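Long-range contact in lectin 2 (Agrocybe aegerita, PDB 4TQJ), which recognises and binds N-acetylglucosamine at the non-reducing ends of glycans, as a fungal lectin with a beta-propeller architecture: residues V179-I187 against I197-F206. The protein carries 1 engineered substitution. Residues are numbered along the deposited sequence; the frame is centred on the assembly and turned at random.
Sequences VTGNGHLDI and ISRNNGDGTF
Asn200 meets Asn182, Leu185 and Asp186 through three hydrogen bonds. Its ND2 donates to Leu185 O at 2.9 Å, with the acceptor lying in the amide plane. The amide is carried there by CG standing anti to the backbone N (chi1 -176°). Asn200 N donates to Asp186 OD1 at 2.8 Å, on the anti side and somewhat out of the carboxylate plane, and the carboxylate and the Asn200 amide are turned 72° apart. Asn200 O takes ND2 of Asn182 nearly end-on, 2.9 Å away. Gly202 CA lies over one face of the His184 ring, toward its CD2 rim, in a CH-pi contact 3.9 Å from the centroid. Water 1 links Asn182 ND2 to Asn201 O, and water 2 links His184 NE2 to Gly202 O.

Farther along, Ile187 and Ser198 form an antiparallel hydrogen-bonded pair. They belong to the hairpin of strands 186-190 and 195-198, inside one blade of the beta-propeller and within an FG-GAP-like repeat. Ile187 CD1 sits over the centre of the Phe206 ring, 4.0 Å from the centroid. Val179 CG2 and Ile197 CG2 meet tip to tip at 3.6 Å. Thr180 CG2 lies over the centre of the Arg199 guanidinium face, which the bend of the arginine chain at chi3 (78°) brings round.

Asp186 OD2 accepts from Val179 N and Thr180 N, so the carboxylate bridges that turn, through OD2, to Asn200 N, through OD1. Asn200 OD1 accepts from Gly202 N in an Asx turn, while its ND2 also bonds Ile123 O. Asn182 OD1 makes another Asx turn with His184 N, and His184 ND1 donates to Asn182 O.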
ATOM      1  N   VAL A 179      -4.712 -23.681 -13.484  1.00 17.72           N
ATOM      2  CA  VAL A 179      -4.256 -24.325 -14.711  1.00 19.18           C
ATOM      3  C   VAL A 179      -5.409 -24.487 -15.706  1.00 19.70           C
ATOM      4  O   VAL A 179      -5.177 -24.598 -16.909  1.00 18.42           O
ATOM      5  CB  VAL A 179      -3.624 -25.705 -14.438  1.00 18.04           C
ATOM      6  CG1 VAL A 179      -2.431 -25.581 -13.502  1.00 17.48           C
ATOM      7  CG2 VAL A 179      -4.647 -26.654 -13.839  1.00 21.44           C
ATOM      8  N   THR A 180      -6.650 -24.498 -15.220  1.00 21.54           N
ATOM      9  CA  THR A 180      -7.799 -24.682 -16.118  1.00 21.13           C
ATOM     10  C   THR A 180      -8.159 -23.410 -16.863  1.00 23.24           C
ATOM     11  O   THR A 180      -8.841 -23.461 -17.884  1.00 29.14           O
ATOM     12  CB  THR A 180      -9.067 -25.150 -15.390  1.00 22.16           C
ATOM     13  OG1 THR A 180      -9.504 -24.128 -14.486  1.00 23.57           O
ATOM     14  CG2 THR A 180      -8.821 -26.451 -14.637  1.00 22.61           C
ATOM     15  N   GLY A 181      -7.726 -22.269 -16.339  1.00 23.96           N
ATOM     16  CA  GLY A 181      -8.011 -20.987 -16.960  1.00 24.45           C
ATOM     17  C   GLY A 181      -9.332 -20.344 -16.566  1.00 34.10           C
ATOM     18  O   GLY A 181      -9.839 -19.491 -17.291  1.00 33.46           O
ATOM     19  N   ASN A 182      -9.900 -20.735 -15.424  1.00 32.23           N
ATOM     20  CA  ASN A 182     -11.187 -20.166 -15.000  1.00 27.78           C
ATOM     21  C   ASN A 182     -11.056 -19.161 -13.862  1.00 30.51           C
ATOM     22  O   ASN A 182     -12.044 -18.825 -13.211  1.00 25.36           O
ATOM     23  CB  ASN A 182     -12.195 -21.266 -14.632  1.00 29.14           C
ATOM     24  CG  ASN A 182     -11.845 -21.971 -13.333  1.00 25.72           C
ATOM     25  OD1 ASN A 182     -10.751 -21.806 -12.804  1.00 24.68           O
ATOM     26  ND2 ASN A 182     -12.773 -22.768 -12.819  1.00 28.33           N
ATOM     27  N   GLY A 183      -9.834 -18.687 -13.630  1.00 26.10           N
ATOM     28  CA  GLY A 183      -9.579 -17.684 -12.617  1.00 22.12           C
ATOM     29  C   GLY A 183      -9.453 -18.235 -11.207  1.00 24.87           C
ATOM     30  O   GLY A 183      -8.989 -17.533 -10.307  1.00 27.32           O
ATOM     31  N   HIS A 184      -9.870 -19.482 -11.012  1.00 19.85           N
ATOM     32  CA  HIS A 184      -9.871 -20.107  -9.695  1.00 20.70           C
ATOM     33  C   HIS A 184      -8.673 -21.037  -9.506  1.00 23.59           C
ATOM     34  O   HIS A 184      -8.192 -21.656 -10.462  1.00 18.81           O
ATOM     35  CB  HIS A 184     -11.173 -20.884  -9.475  1.00 22.82           C
ATOM     36  CG  HIS A 184     -12.374 -20.011  -9.271  1.00 27.19           C
ATOM     37  ND1 HIS A 184     -12.860 -19.169 -10.251  1.00 28.91           N
ATOM     38  CD2 HIS A 184     -13.184 -19.847  -8.198  1.00 25.83           C
ATOM     39  CE1 HIS A 184     -13.917 -18.523  -9.788  1.00 30.39           C
ATOM     40  NE2 HIS A 184     -14.135 -18.918  -8.546  1.00 28.25           N
ATOM     41  N   LEU A 185      -8.203 -21.151  -8.265  1.00 19.16           N
ATOM     42  CA  LEU A 185      -7.038 -21.984  -7.965  1.00 19.12           C
ATOM     43  C   LEU A 185      -7.347 -23.479  -8.003  1.00 17.75           C
ATOM     44  O   LEU A 185      -8.194 -23.957  -7.258  1.00 18.34           O
ATOM     45  CB  LEU A 185      -6.481 -21.627  -6.595  1.00 18.30           C
ATOM     46  CG  LEU A 185      -5.834 -20.249  -6.478  1.00 20.03           C
ATOM     47  CD1 LEU A 185      -5.459 -19.975  -5.036  1.00 18.42           C
ATOM     48  CD2 LEU A 185      -4.622 -20.150  -7.380  1.00 22.16           C
ATOM     49  N   ASP A 186      -6.636 -24.219  -8.848  1.00 13.97           N
ATOM     50  CA  ASP A 186      -6.809 -25.669  -8.910  1.00 16.61           C
ATOM     51  C   ASP A 186      -5.766 -26.373  -8.055  1.00 16.98           C
ATOM     52  O   ASP A 186      -4.836 -25.736  -7.570  1.00 16.21           O
ATOM     53  CB  ASP A 186      -6.704 -26.138 -10.355  1.00 19.58           C
ATOM     54  CG  ASP A 186      -7.532 -25.282 -11.284  1.00 20.07           C
ATOM     55  OD1 ASP A 186      -8.745 -25.148 -11.010  1.00 19.91           O
ATOM     56  OD2 ASP A 186      -6.965 -24.722 -12.247  1.00 16.21           O
ATOM     57  N   ILE A 187      -5.944 -27.679  -7.858  1.00 15.70           N
ATOM     58  CA  ILE A 187      -4.959 -28.488  -7.157  1.00 18.65           C
ATOM     59  C   ILE A 187      -4.023 -29.138  -8.180  1.00 14.21           C
ATOM     60  O   ILE A 187      -4.466 -29.782  -9.129  1.00 15.95           O
ATOM     61  CB  ILE A 187      -5.622 -29.592  -6.304  1.00 15.25           C
ATOM     62  CG1 ILE A 187      -6.412 -28.977  -5.139  1.00 14.48           C
ATOM     63  CG2 ILE A 187      -4.561 -30.581  -5.801  1.00 14.31           C
ATOM     64  CD1 ILE A 187      -7.270 -29.976  -4.346  1.00 13.47           C
ATOM     65  N   ILE A 197      -4.199 -33.084 -11.802  1.00 13.86           N
ATOM     66  CA  ILE A 197      -4.916 -31.842 -11.540  1.00 15.26           C
ATOM     67  C   ILE A 197      -6.298 -32.177 -10.992  1.00 20.28           C
ATOM     68  O   ILE A 197      -6.931 -33.128 -11.450  1.00 22.57           O
ATOM     69  CB  ILE A 197      -5.127 -31.021 -12.822  1.00 16.93           C
ATOM     70  CG1 ILE A 197      -3.800 -30.721 -13.513  1.00 19.32           C
ATOM     71  CG2 ILE A 197      -5.893 -29.722 -12.516  1.00 24.40           C
ATOM     72  CD1 ILE A 197      -2.891 -29.822 -12.730  1.00 21.41           C
ATOM     73  N   SER A 198      -6.754 -31.416 -10.000  1.00 16.47           N
ATOM     74  CA  SER A 198      -8.166 -31.400  -9.638  1.00 17.35           C
ATOM     75  C   SER A 198      -8.694 -30.006  -9.863  1.00 18.63           C
ATOM     76  O   SER A 198      -8.276 -29.064  -9.183  1.00 18.41           O
ATOM     77  CB  SER A 198      -8.383 -31.776  -8.180  1.00 17.88           C
ATOM     78  OG  SER A 198      -8.350 -33.170  -8.034  1.00 20.20           O
ATOM     79  N   ARG A 199      -9.614 -29.881 -10.811  1.00 16.60           N
ATOM     80  CA  ARG A 199     -10.122 -28.585 -11.222  1.00 20.88           C
ATOM     81  C   ARG A 199     -10.977 -27.994 -10.127  1.00 21.80           C
ATOM     82  O   ARG A 199     -11.841 -28.669  -9.566  1.00 23.74           O
ATOM     83  CB  ARG A 199     -10.979 -28.720 -12.483  1.00 27.31           C
ATOM     84  CG  ARG A 199     -10.454 -29.728 -13.479  1.00 35.44           C
ATOM     85  CD  ARG A 199     -11.490 -30.057 -14.553  1.00 43.41           C
ATOM     86  NE  ARG A 199     -11.572 -28.998 -15.554  1.00 53.99           N
ATOM     87  CZ  ARG A 199     -10.745 -28.891 -16.588  1.00 49.55           C
ATOM     88  NH1 ARG A 199      -9.773 -29.784 -16.756  1.00 42.92           N
ATOM     89  NH2 ARG A 199     -10.886 -27.890 -17.452  1.00 45.97           N
ATOM     90  N   ASN A 200     -10.733 -26.727  -9.835  1.00 18.89           N
ATOM     91  CA  ASN A 200     -11.602 -25.954  -8.971  1.00 23.81           C
ATOM     92  C   ASN A 200     -12.824 -25.552  -9.776  1.00 21.80           C
ATOM     93  O   ASN A 200     -12.710 -24.836 -10.764  1.00 27.12           O
ATOM     94  CB  ASN A 200     -10.856 -24.720  -8.474  1.00 21.00           C
ATOM     95  CG  ASN A 200     -11.656 -23.905  -7.486  1.00 23.38           C
ATOM     96  OD1 ASN A 200     -12.882 -23.832  -7.559  1.00 27.99           O
ATOM     97  ND2 ASN A 200     -10.959 -23.265  -6.572  1.00 19.14           N
ATOM     98  N   ASN A 201     -13.996 -26.032  -9.379  1.00 24.42           N
ATOM     99  CA  ASN A 201     -15.200 -25.771 -10.158  1.00 27.65           C
ATOM    100  C   ASN A 201     -15.673 -24.324 -10.082  1.00 30.35           C
ATOM    101  O   ASN A 201     -16.335 -23.841 -10.998  1.00 40.87           O
ATOM    102  CB  ASN A 201     -16.320 -26.746  -9.784  1.00 32.25           C
ATOM    103  CG  ASN A 201     -16.059 -28.142 -10.308  1.00 29.07           C
ATOM    104  OD1 ASN A 201     -15.694 -28.315 -11.472  1.00 34.14           O
ATOM    105  ND2 ASN A 201     -16.206 -29.141  -9.447  1.00 24.34           N
ATOM    106  N   GLY A 202     -15.311 -23.641  -9.000  1.00 34.92           N
ATOM    107  CA  GLY A 202     -15.716 -22.261  -8.775  1.00 33.86           C
ATOM    108  C   GLY A 202     -16.580 -22.112  -7.536  1.00 39.17           C
ATOM    109  O   GLY A 202     -16.646 -21.038  -6.921  1.00 37.31           O
ATOM    110  N   ASP A 203     -17.214 -23.211  -7.145  1.00 40.18           N
ATOM    111  CA  ASP A 203     -18.274 -23.180  -6.142  1.00 42.01           C
ATOM    112  C   ASP A 203     -17.901 -23.873  -4.838  1.00 44.92           C
ATOM    113  O   ASP A 203     -18.774 -24.343  -4.102  1.00 45.85           O
ATOM    114  CB  ASP A 203     -19.522 -23.852  -6.711  1.00 46.06           C
ATOM    115  CG  ASP A 203     -19.221 -25.221  -7.297  1.00 45.69           C
ATOM    116  OD1 ASP A 203     -18.315 -25.899  -6.768  1.00 43.45           O
ATOM    117  OD2 ASP A 203     -19.876 -25.612  -8.290  1.00 46.77           O
ATOM    118  N   GLY A 204     -16.610 -23.947  -4.552  1.00 40.36           N
ATOM    119  CA  GLY A 204     -16.161 -24.621  -3.351  1.00 42.02           C
ATOM    120  C   GLY A 204     -16.035 -26.124  -3.527  1.00 42.60           C
ATOM    121  O   GLY A 204     -15.891 -26.846  -2.537  1.00 38.82           O
ATOM    122  N   THR A 205     -16.089 -26.599  -4.774  1.00 38.27           N
ATOM    123  CA  THR A 205     -15.830 -28.015  -5.059  1.00 34.34           C
ATOM    124  C   THR A 205     -14.672 -28.249  -6.041  1.00 28.38           C
ATOM    125  O   THR A 205     -14.362 -27.406  -6.888  1.00 25.05           O
ATOM    126  CB  THR A 205     -17.093 -28.768  -5.561  1.00 35.01           C
ATOM    127  OG1 THR A 205     -17.377 -28.409  -6.920  1.00 33.77           O
ATOM    128  CG2 THR A 205     -18.295 -28.449  -4.688  1.00 37.59           C
ATOM    129  N   PHE A 206     -14.040 -29.411  -5.916  1.00 30.23           N
ATOM    130  CA  PHE A 206     -12.972 -29.823  -6.823  1.00 26.47           C
ATOM    131  C   PHE A 206     -13.376 -31.102  -7.530  1.00 26.46           C
ATOM    132  O   PHE A 206     -13.890 -32.028  -6.900  1.00 28.14           O
ATOM    133  CB  PHE A 206     -11.674 -30.083  -6.051  1.00 22.91           C
ATOM    134  CG  PHE A 206     -11.078 -28.857  -5.424  1.00 22.41           C
ATOM    135  CD1 PHE A 206     -10.214 -28.049  -6.142  1.00 20.50           C
ATOM    136  CD2 PHE A 206     -11.355 -28.530  -4.107  1.00 25.00           C
ATOM    137  CE1 PHE A 206      -9.644 -26.931  -5.571  1.00 16.54           C
ATOM    138  CE2 PHE A 206     -10.789 -27.411  -3.525  1.00 22.32           C
ATOM    139  CZ  PHE A 206      -9.936 -26.604  -4.261  1.00 21.61           C
TER
HETATM  140  O   HOH W   1     -15.522 -22.461 -13.686  1.00 33.99           O
HETATM  141  O   HOH W   2     -16.592 -18.336  -7.932  1.00 33.92           O